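Side-chain contacts in putative peptidase (Parabacteroides merdae, PDB 4L8K), which probably cleaves peptide bonds as a serine-type hydrolase of peptidase family S41: residues I18-Y23 and V31-V36; D38-L43 and F54-K59; D97-T102 and T301-A306; D118-V123 and G308-K313; G126-G131 and S223-F228. All coordinates share one frame; numbering follows the deposited sequence.

Contact 1. Residues I18-Y23 and V31-V36; sequences IMDENY and VDWDDV
Trp-33 reaches from the first turn of helix 33-43 to Met-19 and Asp-20 on helix 8-22, packing together two helices of the region assigned to the Tricorn protease C1 family. Met-19, modelled as selenomethionine, brings its CB to 3.4 Å from Trp-33 CZ2. Bends at chi2 and chi3 then turn its chain back, so that the terminal CE lies 4.0 Å from Trp-33 CH2 and also over a face of Tyr-23. At the pyrrole side, Asp-20 OD1 sits in the indole plane, 3.5 Å from Trp-33 CD1, with carboxylate and ring planes only 13° apart. That oxygen is hydrogen-bonded to His-190, which helps fix the carboxylate at the ring edge. An alanine in place of Trp-33 would probably leave a gap beside Met-19 CB and CE, freeing the selenomethionine chain to move. Trp-16 stacks on the indole, and Val-36 CG1, from the same helix, lies 3.4 Å above the plane of the Trp-33 ring, towards its rim. The indole is directed across by a CG anti to the backbone N (chi1 -158°). Just ahead of Trp-33, Asp-32 OD1 caps the helix by accepting from Asp-34 N at 3.1 Å, met from above the carboxylate plane.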
# COMPACT_ATOMS: atom_id res chain seq x y z
N ILE A 18 -21.25 -11.44 -8.68
CA ILE A 18 -19.84 -11.15 -8.96
C ILE A 18 -19.06 -11.10 -7.62
O ILE A 18 -17.99 -11.70 -7.52
CB ILE A 18 -19.64 -9.87 -9.82
CG1 ILE A 18 -20.11 -10.12 -11.27
CG2 ILE A 18 -18.17 -9.41 -9.80
CD1 ILE A 18 -20.36 -8.88 -12.11
N MSE A 19 -19.64 -10.41 -6.61
CA MSE A 19 -19.04 -10.30 -5.28
C MSE A 19 -19.03 -11.64 -4.59
O MSE A 19 -17.98 -12.06 -4.09
CB MSE A 19 -19.82 -9.28 -4.45
CG MSE A 19 -19.48 -7.83 -4.80
SE MSE A 19 -17.78 -7.33 -4.05
CE MSE A 19 -18.20 -7.26 -2.16
N ASP A 20 -20.18 -12.35 -4.60
CA ASP A 20 -20.35 -13.66 -3.96
C ASP A 20 -19.31 -14.68 -4.41
O ASP A 20 -18.78 -15.42 -3.58
CB ASP A 20 -21.76 -14.20 -4.24
CG ASP A 20 -22.13 -15.42 -3.43
OD1 ASP A 20 -22.11 -15.34 -2.18
OD2 ASP A 20 -22.47 -16.45 -4.05
N GLU A 21 -19.01 -14.71 -5.71
CA GLU A 21 -18.11 -15.69 -6.30
C GLU A 21 -16.65 -15.27 -6.38
O GLU A 21 -15.80 -16.16 -6.45
CB GLU A 21 -18.61 -16.05 -7.71
CG GLU A 21 -20.02 -16.66 -7.69
CD GLU A 21 -20.70 -16.96 -9.00
OE1 GLU A 21 -20.19 -16.56 -10.08
OE2 GLU A 21 -21.79 -17.59 -8.95
N ASN A 22 -16.34 -13.95 -6.38
CA ASN A 22 -14.96 -13.47 -6.57
C ASN A 22 -14.36 -12.68 -5.41
O ASN A 22 -13.13 -12.60 -5.33
CB ASN A 22 -14.86 -12.63 -7.85
CG ASN A 22 -15.33 -13.38 -9.07
OD1 ASN A 22 -14.62 -14.21 -9.63
ND2 ASN A 22 -16.57 -13.14 -9.46
N TYR A 23 -15.19 -12.09 -4.52
CA TYR A 23 -14.67 -11.32 -3.37
C TYR A 23 -13.94 -12.27 -2.41
O TYR A 23 -14.48 -13.33 -2.06
CB TYR A 23 -15.79 -10.52 -2.68
CG TYR A 23 -15.27 -9.52 -1.67
CD1 TYR A 23 -14.67 -8.33 -2.09
CD2 TYR A 23 -15.33 -9.78 -0.31
CE1 TYR A 23 -14.16 -7.42 -1.17
CE2 TYR A 23 -14.81 -8.88 0.62
CZ TYR A 23 -14.23 -7.70 0.18
OH TYR A 23 -13.72 -6.80 1.08
N VAL A 31 -20.50 -8.66 8.26
CA VAL A 31 -21.75 -8.96 7.55
C VAL A 31 -21.70 -10.35 6.92
O VAL A 31 -20.62 -10.90 6.66
CB VAL A 31 -22.17 -7.90 6.49
CG1 VAL A 31 -22.56 -6.58 7.13
CG2 VAL A 31 -21.11 -7.71 5.40
N ASP A 32 -22.90 -10.90 6.66
CA ASP A 32 -23.18 -12.13 5.94
C ASP A 32 -23.73 -11.70 4.58
O ASP A 32 -24.72 -10.95 4.53
CB ASP A 32 -24.17 -13.01 6.73
CG ASP A 32 -24.53 -14.39 6.15
OD1 ASP A 32 -24.32 -14.60 4.93
OD2 ASP A 32 -25.08 -15.23 6.90
N TRP A 33 -23.08 -12.14 3.49
CA TRP A 33 -23.44 -11.75 2.12
C TRP A 33 -24.82 -12.27 1.70
O TRP A 33 -25.45 -11.65 0.84
CB TRP A 33 -22.35 -12.18 1.12
CG TRP A 33 -22.37 -11.40 -0.16
CD1 TRP A 33 -22.46 -11.91 -1.42
CD2 TRP A 33 -22.27 -9.97 -0.32
NE1 TRP A 33 -22.43 -10.90 -2.36
CE2 TRP A 33 -22.32 -9.69 -1.70
CE3 TRP A 33 -22.10 -8.89 0.59
CZ2 TRP A 33 -22.27 -8.38 -2.21
CZ3 TRP A 33 -22.01 -7.60 0.08
CH2 TRP A 33 -22.10 -7.36 -1.30
N ASP A 34 -25.33 -13.34 2.33
CA ASP A 34 -26.68 -13.86 2.07
C ASP A 34 -27.74 -12.94 2.67
O ASP A 34 -28.79 -12.76 2.05
CB ASP A 34 -26.84 -15.29 2.63
CG ASP A 34 -26.21 -16.40 1.80
OD1 ASP A 34 -26.03 -16.20 0.57
OD2 ASP A 34 -25.94 -17.49 2.37
N ASP A 35 -27.48 -12.35 3.86
CA ASP A 35 -28.39 -11.41 4.52
C ASP A 35 -28.38 -10.07 3.79
O ASP A 35 -29.38 -9.35 3.81
CB ASP A 35 -28.05 -11.19 6.01
CG ASP A 35 -27.95 -12.45 6.88
OD1 ASP A 35 -28.56 -13.48 6.52
OD2 ASP A 35 -27.28 -12.38 7.95
N VAL A 36 -27.23 -9.73 3.15
CA VAL A 36 -27.05 -8.54 2.32
C VAL A 36 -27.95 -8.72 1.08
O VAL A 36 -28.64 -7.78 0.66
CB VAL A 36 -25.55 -8.27 1.96
CG1 VAL A 36 -25.41 -7.31 0.79
CG2 VAL A 36 -24.78 -7.73 3.17

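Contact 2. Residues D38-L43 and F54-K59; sequences DRYNLL and FDILGK
The packing of helix 33-43 against helix 50-61 is carried here by Tyr-40, whose ring lies between the two helices and meets Ile-56 and Lys-59. Contact starts at the ring edge, where Ile-56 CG2 lies in the ring plane, 3.9 Å from Tyr-40 CD2. At the neighbouring ring carbon, Tyr-40 CE2 comes within 3.4 Å of the backbone oxygen Ile-56 O, which lies obliquely to the ring. The phenol end then passes over the next turn: Tyr-40 OH is 3.7 Å from Lys-59 CB, while the rest of that lysine chain runs off in another direction, bent at chi4. Tyr-40 is set on this course by a CG anti to its carbonyl carbon (chi1 -75°). Both helices belong to the N-terminal helical part of the chain, the region assigned to the Tricorn protease C1 family, and Phe-12 of helix 8-22 also touches Tyr-40, so three helices meet at this residue. The hydroxyl finds its polar partner outside the pair, in a hydrogen bond to Glu-63 OE2; the same glutamate is also the partner of Arg-39, one residue earlier. A phenylalanine at Tyr-40 would probably leave Glu-63 OE2 without its hydroxyl mate. On one face of the ring, towards the rim, Leu-43 CD1 stands 4.2 Å above the plane, a contact made within helix 33-43 itself.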
# COMPACT_ATOMS: atom_id res chain seq x y z
N ASP A 38 -30.79 -10.63 0.92
CA ASP A 38 -32.18 -10.55 1.40
C ASP A 38 -32.63 -9.11 1.62
O ASP A 38 -33.74 -8.76 1.22
CB ASP A 38 -32.37 -11.37 2.69
CG ASP A 38 -32.12 -12.85 2.53
OD1 ASP A 38 -32.27 -13.36 1.39
OD2 ASP A 38 -31.78 -13.50 3.54
N ARG A 39 -31.76 -8.27 2.21
CA ARG A 39 -32.08 -6.87 2.48
C ARG A 39 -32.19 -6.04 1.19
O ARG A 39 -33.20 -5.37 0.98
CB ARG A 39 -31.04 -6.25 3.42
CG ARG A 39 -31.28 -6.66 4.87
CD ARG A 39 -30.40 -5.91 5.85
NE ARG A 39 -29.00 -6.32 5.77
CZ ARG A 39 -27.99 -5.51 5.49
NH1 ARG A 39 -28.20 -4.22 5.26
NH2 ARG A 39 -26.75 -5.98 5.45
N TYR A 40 -31.16 -6.11 0.33
CA TYR A 40 -31.11 -5.32 -0.91
C TYR A 40 -32.10 -5.82 -1.97
O TYR A 40 -32.51 -5.04 -2.83
CB TYR A 40 -29.68 -5.25 -1.45
CG TYR A 40 -28.84 -4.29 -0.62
CD1 TYR A 40 -28.26 -4.69 0.58
CD2 TYR A 40 -28.70 -2.96 -1.00
CE1 TYR A 40 -27.53 -3.80 1.37
CE2 TYR A 40 -27.99 -2.06 -0.21
CZ TYR A 40 -27.39 -2.49 0.96
OH TYR A 40 -26.66 -1.61 1.72
N ASN A 41 -32.52 -7.09 -1.88
CA ASN A 41 -33.53 -7.68 -2.75
C ASN A 41 -34.84 -6.90 -2.62
O ASN A 41 -35.51 -6.67 -3.63
CB ASN A 41 -33.74 -9.16 -2.39
CG ASN A 41 -34.80 -9.86 -3.17
OD1 ASN A 41 -34.84 -9.81 -4.39
ND2 ASN A 41 -35.67 -10.57 -2.49
N LEU A 42 -35.16 -6.45 -1.38
CA LEU A 42 -36.37 -5.70 -1.05
C LEU A 42 -36.25 -4.23 -1.41
O LEU A 42 -37.27 -3.54 -1.53
CB LEU A 42 -36.71 -5.82 0.45
CG LEU A 42 -36.91 -7.23 1.03
CD1 LEU A 42 -36.87 -7.22 2.54
CD2 LEU A 42 -38.20 -7.86 0.54
N LEU A 43 -35.02 -3.74 -1.59
CA LEU A 43 -34.77 -2.34 -1.88
C LEU A 43 -34.67 -2.03 -3.38
O LEU A 43 -35.14 -0.97 -3.81
CB LEU A 43 -33.49 -1.86 -1.16
CG LEU A 43 -33.54 -1.88 0.39
CD1 LEU A 43 -32.19 -1.65 0.99
CD2 LEU A 43 -34.44 -0.83 0.91
N PHE A 54 -27.46 3.20 -8.75
CA PHE A 54 -26.05 3.40 -8.44
C PHE A 54 -25.84 3.65 -6.93
O PHE A 54 -24.94 3.05 -6.33
CB PHE A 54 -25.43 4.53 -9.30
CG PHE A 54 -23.92 4.64 -9.11
CD1 PHE A 54 -23.39 5.38 -8.07
CD2 PHE A 54 -23.04 3.97 -9.96
CE1 PHE A 54 -22.01 5.42 -7.86
CE2 PHE A 54 -21.65 4.04 -9.75
CZ PHE A 54 -21.15 4.77 -8.72
N ASP A 55 -26.69 4.48 -6.32
CA ASP A 55 -26.57 4.76 -4.88
C ASP A 55 -26.79 3.52 -4.01
O ASP A 55 -26.01 3.29 -3.08
CB ASP A 55 -27.55 5.86 -4.47
CG ASP A 55 -27.10 7.25 -4.85
OD1 ASP A 55 -25.95 7.39 -5.35
OD2 ASP A 55 -27.87 8.20 -4.61
N ILE A 56 -27.83 2.72 -4.33
CA ILE A 56 -28.17 1.52 -3.56
C ILE A 56 -27.09 0.42 -3.74
O ILE A 56 -26.70 -0.21 -2.75
CB ILE A 56 -29.61 1.05 -3.91
CG1 ILE A 56 -30.68 1.93 -3.18
CG2 ILE A 56 -29.85 -0.44 -3.68
CD1 ILE A 56 -30.63 1.98 -1.63
N LEU A 57 -26.60 0.22 -4.98
CA LEU A 57 -25.58 -0.79 -5.22
C LEU A 57 -24.24 -0.40 -4.60
O LEU A 57 -23.51 -1.27 -4.10
CB LEU A 57 -25.45 -1.09 -6.73
CG LEU A 57 -26.64 -1.82 -7.41
CD1 LEU A 57 -26.24 -2.33 -8.81
CD2 LEU A 57 -27.19 -2.96 -6.54
N GLY A 58 -23.97 0.90 -4.54
CA GLY A 58 -22.78 1.43 -3.89
C GLY A 58 -22.82 1.18 -2.40
O GLY A 58 -21.81 0.78 -1.80
N LYS A 59 -24.01 1.37 -1.79
CA LYS A 59 -24.26 1.11 -0.36
C LYS A 59 -24.10 -0.36 -0.04
O LYS A 59 -23.58 -0.72 1.02
CB LYS A 59 -25.65 1.59 0.06
CG LYS A 59 -25.68 3.04 0.46
CD LYS A 59 -27.09 3.64 0.37
CE LYS A 59 -27.06 5.16 0.50
NZ LYS A 59 -26.67 5.62 1.88

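Contact 3. Residues D97-T102 and T301-A306; sequences DNYLGT and TIIEAA
Tyr-99 and Ile-303 run antiparallel alongside each other, while Glu-304 approaches the same phenol from its edge. The isoleucine lies over one ring face with two of its carbons. Ile-303 CG2 makes an off-centre CH-pi contact, 4.2 Å from the Tyr-99 ring centroid and 29° off the normal, and Ile-303 CD1 stands 4.0 Å above the ring plane, shifted towards the rim. Glu-304 reaches the phenol by a bend at chi2, which brings its carboxylate back beside the ring. There Tyr-99 OH donates a short 2.6 Å hydrogen bond to Glu-304 OE2, reached on the anti side of the carboxylate and 17° out of its plane. The same oxygen lies at the edge of the ring, 3.3 Å from Tyr-99 CE2, although carboxylate and ring planes are turned 52° apart. These contacts join the end of helix 93-100, which stops at Gly-101 with positive phi, to the start of helix 301-311, packed along the central mixed sheet of the S41 (ClpP/crotonase clan) part of the chain. Ile-303 also reaches Leu-216 of strand 213-217 and Tyr-122 of strand 120-125. The tyrosine hydroxyl is gripped twice, because the backbone N of Asp-300 bonds to it as well. Asp-300 OD1 in turn takes a hydrogen bond from Ile-303 N, tying the isoleucine to the residue that holds the phenol.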
# COMPACT_ATOMS: atom_id res chain seq x y z
N ASP A 97 8.78 19.99 2.12
CA ASP A 97 9.54 21.05 1.43
C ASP A 97 10.65 21.62 2.33
O ASP A 97 11.68 22.04 1.82
CB ASP A 97 8.63 22.21 0.96
CG ASP A 97 7.67 21.86 -0.17
OD1 ASP A 97 7.95 20.91 -0.92
OD2 ASP A 97 6.63 22.54 -0.30
N ASN A 98 10.46 21.60 3.67
CA ASN A 98 11.47 22.10 4.61
C ASN A 98 12.70 21.18 4.68
O ASN A 98 13.76 21.63 5.10
CB ASN A 98 10.87 22.28 5.99
CG ASN A 98 9.82 23.35 6.04
OD1 ASN A 98 9.77 24.22 5.17
ND2 ASN A 98 8.95 23.30 7.04
N TYR A 99 12.55 19.92 4.29
CA TYR A 99 13.60 18.91 4.28
C TYR A 99 14.20 18.77 2.89
O TYR A 99 15.43 18.73 2.76
CB TYR A 99 13.07 17.55 4.78
CG TYR A 99 12.60 17.60 6.22
CD1 TYR A 99 11.30 18.02 6.53
CD2 TYR A 99 13.45 17.29 7.27
CE1 TYR A 99 10.88 18.13 7.85
CE2 TYR A 99 13.02 17.37 8.60
CZ TYR A 99 11.74 17.80 8.89
OH TYR A 99 11.30 17.90 10.19
N LEU A 100 13.36 18.69 1.86
CA LEU A 100 13.86 18.57 0.50
C LEU A 100 14.39 19.90 -0.05
O LEU A 100 15.35 19.90 -0.80
CB LEU A 100 12.79 17.98 -0.45
CG LEU A 100 12.55 16.46 -0.34
CD1 LEU A 100 11.34 16.03 -1.13
CD2 LEU A 100 13.79 15.66 -0.75
N GLY A 101 13.78 21.02 0.33
CA GLY A 101 14.14 22.34 -0.18
C GLY A 101 13.97 22.44 -1.68
O GLY A 101 13.07 21.82 -2.27
N THR A 102 14.89 23.16 -2.34
CA THR A 102 14.87 23.31 -3.79
C THR A 102 16.07 22.64 -4.45
O THR A 102 16.09 22.50 -5.68
CB THR A 102 14.80 24.82 -4.18
OG1 THR A 102 15.98 25.48 -3.71
CG2 THR A 102 13.51 25.51 -3.68
N THR A 301 7.24 15.06 12.36
CA THR A 301 7.50 14.19 13.52
C THR A 301 8.10 12.83 13.10
O THR A 301 9.01 12.34 13.78
CB THR A 301 6.19 13.97 14.32
OG1 THR A 301 5.50 15.21 14.39
CG2 THR A 301 6.44 13.45 15.74
N ILE A 302 7.62 12.26 11.98
CA ILE A 302 8.05 10.97 11.47
C ILE A 302 9.48 11.07 10.93
O ILE A 302 10.31 10.24 11.32
CB ILE A 302 7.02 10.38 10.44
CG1 ILE A 302 5.60 10.39 11.07
CG2 ILE A 302 7.45 8.96 10.04
CD1 ILE A 302 4.43 9.97 10.16
N ILE A 303 9.79 12.08 10.09
CA ILE A 303 11.16 12.24 9.58
C ILE A 303 12.12 12.46 10.78
O ILE A 303 13.18 11.83 10.83
CB ILE A 303 11.30 13.34 8.49
CG1 ILE A 303 10.45 12.99 7.24
CG2 ILE A 303 12.79 13.57 8.10
CD1 ILE A 303 10.35 14.15 6.15
N GLU A 304 11.71 13.31 11.77
CA GLU A 304 12.55 13.61 12.94
C GLU A 304 12.83 12.37 13.80
O GLU A 304 13.97 12.17 14.20
CB GLU A 304 11.93 14.72 13.79
CG GLU A 304 11.87 16.06 13.10
CD GLU A 304 13.19 16.73 12.75
OE1 GLU A 304 14.24 16.37 13.34
OE2 GLU A 304 13.17 17.65 11.91
N ALA A 305 11.80 11.53 14.05
CA ALA A 305 11.95 10.29 14.83
C ALA A 305 12.90 9.33 14.10
O ALA A 305 13.77 8.74 14.73
CB ALA A 305 10.60 9.64 15.07
N ALA A 306 12.78 9.24 12.75
CA ALA A 306 13.61 8.39 11.90
C ALA A 306 15.08 8.88 11.96
O ALA A 306 15.99 8.06 12.14
CB ALA A 306 13.08 8.39 10.47

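Contact 4. Residues D118-V123 and G308-K313; sequences DQIGYV and GLLLAK
Ile-120, at the start of strand 120-125, directs its CB towards Leu-310 and Leu-311 in the last turn of helix 301-311. Its two branches then divide. With CG2 anti to the backbone N, this methyl lies 4.1 Å from Leu-310 CD1. The longer branch leaves through CG1, which is 4.2 Å from Leu-311 CD2, and extends (chi2 167°) to set CD1 against both leucines: Ile-120 CD1 is 3.7 Å from Leu-311 CG, and 3.9 Å from Leu-310 CB. Gln-119 approaches the same helix because a classic beta bulge, formed by Gln-119 and Ile-120 opposite Leu-115, interrupts the usual alternation of the strand. Its chain runs across Leu-311 at about a right angle, with Gln-119 CB 3.9 Å and Gln-119 NE2 3.6 Å from Leu-311 CD2. The amide gets its polar partner elsewhere, NE2 being hydrogen-bonded to Ala-116 O. This is helix-on-sheet packing of the mixed sheet in the S41 region: Ile-120 also touches Ile-151 of the adjoining strand 149-153, and Leu-310 reaches Ile-151 together with Ile-214 of strand 213-217. The distances, all between carbons except at the glutamine amide, imply cohesion by dispersion and exclusion of water, with Gln-119 laying its CB and a tethered amide against one leucine methyl at the margin of the apolar patch.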
# COMPACT_ATOMS: atom_id res chain seq x y z
N ASP A 118 24.96 15.63 6.62
CA ASP A 118 25.28 14.63 5.60
C ASP A 118 25.43 13.19 6.15
O ASP A 118 25.98 12.33 5.46
CB ASP A 118 26.56 15.04 4.83
CG ASP A 118 26.41 16.38 4.12
OD1 ASP A 118 25.49 16.51 3.28
OD2 ASP A 118 27.20 17.30 4.42
N GLN A 119 24.88 12.91 7.36
CA GLN A 119 24.95 11.58 7.98
C GLN A 119 23.82 10.68 7.55
O GLN A 119 23.95 9.46 7.69
CB GLN A 119 24.91 11.67 9.52
CG GLN A 119 26.12 12.39 10.16
CD GLN A 119 25.94 12.62 11.66
OE1 GLN A 119 26.52 11.92 12.51
NE2 GLN A 119 25.10 13.57 12.01
N ILE A 120 22.69 11.28 7.08
CA ILE A 120 21.50 10.52 6.73
C ILE A 120 21.04 10.80 5.30
O ILE A 120 20.89 11.95 4.90
CB ILE A 120 20.38 10.86 7.77
CG1 ILE A 120 20.72 10.17 9.14
CG2 ILE A 120 18.95 10.45 7.27
CD1 ILE A 120 19.94 10.63 10.26
N GLY A 121 20.85 9.72 4.54
CA GLY A 121 20.31 9.78 3.19
C GLY A 121 18.79 9.75 3.24
O GLY A 121 18.20 8.90 3.90
N TYR A 122 18.12 10.71 2.62
CA TYR A 122 16.65 10.74 2.60
C TYR A 122 16.15 10.56 1.15
O TYR A 122 16.61 11.25 0.25
CB TYR A 122 16.08 12.01 3.26
CG TYR A 122 14.57 12.18 3.09
CD1 TYR A 122 13.67 11.51 3.93
CD2 TYR A 122 14.05 12.95 2.05
CE1 TYR A 122 12.29 11.63 3.75
CE2 TYR A 122 12.67 13.04 1.84
CZ TYR A 122 11.80 12.40 2.70
OH TYR A 122 10.44 12.52 2.50
N VAL A 123 15.25 9.60 0.94
CA VAL A 123 14.63 9.36 -0.36
C VAL A 123 13.10 9.49 -0.21
O VAL A 123 12.52 8.89 0.69
CB VAL A 123 15.00 7.98 -1.02
CG1 VAL A 123 14.38 7.83 -2.41
CG2 VAL A 123 16.51 7.76 -1.08
N GLY A 308 16.42 10.69 14.45
CA GLY A 308 16.83 10.39 15.82
C GLY A 308 17.28 8.95 16.01
O GLY A 308 18.36 8.67 16.55
N LEU A 309 16.48 8.02 15.50
CA LEU A 309 16.77 6.59 15.58
C LEU A 309 18.06 6.20 14.85
O LEU A 309 18.87 5.50 15.42
CB LEU A 309 15.59 5.78 15.05
CG LEU A 309 15.64 4.28 15.26
CD1 LEU A 309 15.87 3.92 16.76
CD2 LEU A 309 14.37 3.65 14.75
N LEU A 310 18.25 6.68 13.61
CA LEU A 310 19.45 6.40 12.81
C LEU A 310 20.73 7.03 13.40
O LEU A 310 21.82 6.49 13.18
CB LEU A 310 19.27 6.90 11.37
CG LEU A 310 18.28 6.14 10.48
CD1 LEU A 310 18.09 6.87 9.17
CD2 LEU A 310 18.74 4.71 10.22
N LEU A 311 20.61 8.17 14.10
CA LEU A 311 21.74 8.86 14.72
C LEU A 311 22.06 8.29 16.10
O LEU A 311 23.14 8.56 16.62
CB LEU A 311 21.50 10.38 14.83
CG LEU A 311 21.51 11.17 13.52
CD1 LEU A 311 21.30 12.64 13.79
CD2 LEU A 311 22.81 10.91 12.68
N ALA A 312 21.12 7.52 16.69
CA ALA A 312 21.30 6.92 18.01
C ALA A 312 22.52 6.01 17.94
O ALA A 312 22.55 5.05 17.15
CB ALA A 312 20.05 6.19 18.45
N LYS A 313 23.60 6.45 18.61
CA LYS A 313 24.91 5.80 18.56
C LYS A 313 24.98 4.51 19.38
O LYS A 313 24.54 4.46 20.54
CB LYS A 313 26.05 6.77 18.97
CG LYS A 313 25.89 7.47 20.32
CD LYS A 313 26.78 8.72 20.42
CE LYS A 313 26.17 9.95 19.79
NZ LYS A 313 27.10 11.10 19.81

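Contact 5. Residues G126-G131 and S223-F228; sequences GSFSSG and SATNDF. With PO4 (phosphate ion), chain E.
A type I turn from Ser-127 to Ser-130 brings Phe-128 up to helix 224-232, with its CA 7.2 Å from that of Ala-224. The turn is also braced as an ST turn, Ser-127 OG accepting from Ser-129 N. From it, the Phe-128 side chain runs roughly perpendicular to that of Phe-228 and sets CZ over one face of its ring, 3.5 Å from Phe-228 CG. The pair is oblique: the centroids are 5.2 Å apart and the planes meet at 52°. Thr-225 approaches the Phe-128 ring differently, at its edge and near its plane, with Thr-225 OG1 3.2 Å from Phe-128 CD2. The threonine hydroxyl sits there with OG1 anti to the carbonyl carbon (chi1 -49°), and it is hydrogen-bonded to Asn-157 O. Around the pair, Tyr-125 meets Phe-128 edge-to-face, and Ile-168 of helix 162-169 touches both phenylalanines. Ahead of the helix, Ser-223 adopts positive phi (60°) and its OG donates a 2.9 Å hydrogen bond to O2 of a phosphate ion, which probably comes from the crystallisation liquor and is also bound by His-68 and Arg-264. A serine just before a helix, touching a histidine, is consistent with the active-site layout of S41 peptidases, though its role here is inferred. The chemistry thus divides: aromatic packing seats the base of the helix in the core, while its leading serine turns a hydroxyl to an anion.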
# COMPACT_ATOMS: atom_id res chain seq x y z
N GLY A 126 7.27 8.85 -4.30
CA GLY A 126 5.84 9.10 -4.29
C GLY A 126 4.95 8.16 -5.07
O GLY A 126 3.74 8.10 -4.80
N SER A 127 5.49 7.49 -6.08
CA SER A 127 4.66 6.63 -6.94
C SER A 127 5.45 5.49 -7.55
O SER A 127 6.46 5.75 -8.18
CB SER A 127 4.04 7.47 -8.07
OG SER A 127 3.25 6.65 -8.91
N PHE A 128 4.93 4.25 -7.45
CA PHE A 128 5.54 3.09 -8.11
C PHE A 128 5.19 3.08 -9.62
O PHE A 128 5.58 2.15 -10.31
CB PHE A 128 5.16 1.74 -7.42
CG PHE A 128 5.97 1.46 -6.17
CD1 PHE A 128 7.24 0.92 -6.26
CD2 PHE A 128 5.49 1.82 -4.92
CE1 PHE A 128 8.01 0.72 -5.11
CE2 PHE A 128 6.26 1.62 -3.77
CZ PHE A 128 7.50 1.04 -3.87
N SER A 129 4.48 4.14 -10.14
CA SER A 129 4.15 4.35 -11.56
C SER A 129 5.24 5.19 -12.21
O SER A 129 5.37 5.21 -13.43
CB SER A 129 2.80 5.03 -11.72
OG SER A 129 1.73 4.15 -11.41
N SER A 130 6.02 5.90 -11.40
CA SER A 130 7.15 6.69 -11.85
C SER A 130 8.38 5.81 -11.71
O SER A 130 8.80 5.50 -10.60
CB SER A 130 7.25 7.99 -11.05
OG SER A 130 7.92 8.98 -11.80
N GLY A 131 8.89 5.35 -12.84
CA GLY A 131 10.03 4.45 -12.94
C GLY A 131 11.35 4.86 -12.33
O GLY A 131 11.72 6.05 -12.29
N SER A 223 -1.50 -0.80 -2.04
CA SER A 223 -1.42 -1.61 -3.25
C SER A 223 0.03 -2.09 -3.45
O SER A 223 0.51 -2.74 -2.52
CB SER A 223 -1.99 -0.87 -4.45
OG SER A 223 -3.37 -0.67 -4.19
N ALA A 224 0.73 -1.80 -4.57
CA ALA A 224 2.13 -2.29 -4.76
C ALA A 224 3.05 -1.81 -3.60
O ALA A 224 3.98 -2.52 -3.23
CB ALA A 224 2.69 -1.83 -6.11
N THR A 225 2.76 -0.64 -3.01
CA THR A 225 3.52 -0.09 -1.88
C THR A 225 3.36 -0.98 -0.66
O THR A 225 4.32 -1.14 0.11
CB THR A 225 3.08 1.34 -1.60
OG1 THR A 225 3.07 2.03 -2.84
CG2 THR A 225 3.98 2.05 -0.58
N ASN A 226 2.16 -1.58 -0.48
CA ASN A 226 1.89 -2.49 0.63
C ASN A 226 2.76 -3.73 0.48
O ASN A 226 3.34 -4.17 1.45
CB ASN A 226 0.40 -2.87 0.71
CG ASN A 226 0.02 -3.55 2.00
OD1 ASN A 226 0.34 -3.09 3.08
ND2 ASN A 226 -0.68 -4.68 1.91
N ASP A 227 2.89 -4.25 -0.76
CA ASP A 227 3.72 -5.44 -1.04
C ASP A 227 5.21 -5.12 -0.86
O ASP A 227 5.95 -5.98 -0.41
CB ASP A 227 3.47 -5.96 -2.46
CG ASP A 227 2.02 -6.30 -2.78
OD1 ASP A 227 1.23 -6.53 -1.82
OD2 ASP A 227 1.69 -6.36 -3.97
N PHE A 228 5.63 -3.91 -1.24
CA PHE A 228 7.00 -3.41 -1.07
C PHE A 228 7.34 -3.36 0.45
O PHE A 228 8.39 -3.85 0.86
CB PHE A 228 7.15 -1.98 -1.71
CG PHE A 228 8.47 -1.31 -1.42
CD1 PHE A 228 9.63 -1.69 -2.10
CD2 PHE A 228 8.57 -0.29 -0.47
CE1 PHE A 228 10.86 -1.07 -1.84
CE2 PHE A 228 9.80 0.32 -0.20
CZ PHE A 228 10.94 -0.07 -0.89
P PO4 E . -5.68 -3.44 -5.12
O1 PO4 E . -6.16 -4.88 -5.10
O2 PO4 E . -4.49 -3.29 -4.12
O3 PO4 E . -5.24 -3.07 -6.56
O4 PO4 E . -6.84 -2.52 -4.65

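Four of the five contacts divide between the two ends of an elongated chain. Contacts 1 and 2, with centres about 13 Å apart, follow in series along helix 33-43 and join it to helices 8-22 and 50-61 in the Tricorn C1 region. Contacts 3 and 4, about 12 Å apart, share helix 301-311 and touch through Tyr-122; their segments alternate in sequence, so this late helix returns to residues from much earlier. Contact 5 is formed by residues lying between the segments of both contacts, and sits about 7 Å from the chain's centre. With contacts 1 and 3 about 44 Å apart between centres, helical N-terminal packing and sheet-based packing form separate regions, and contact 5, with its phosphate, lies between.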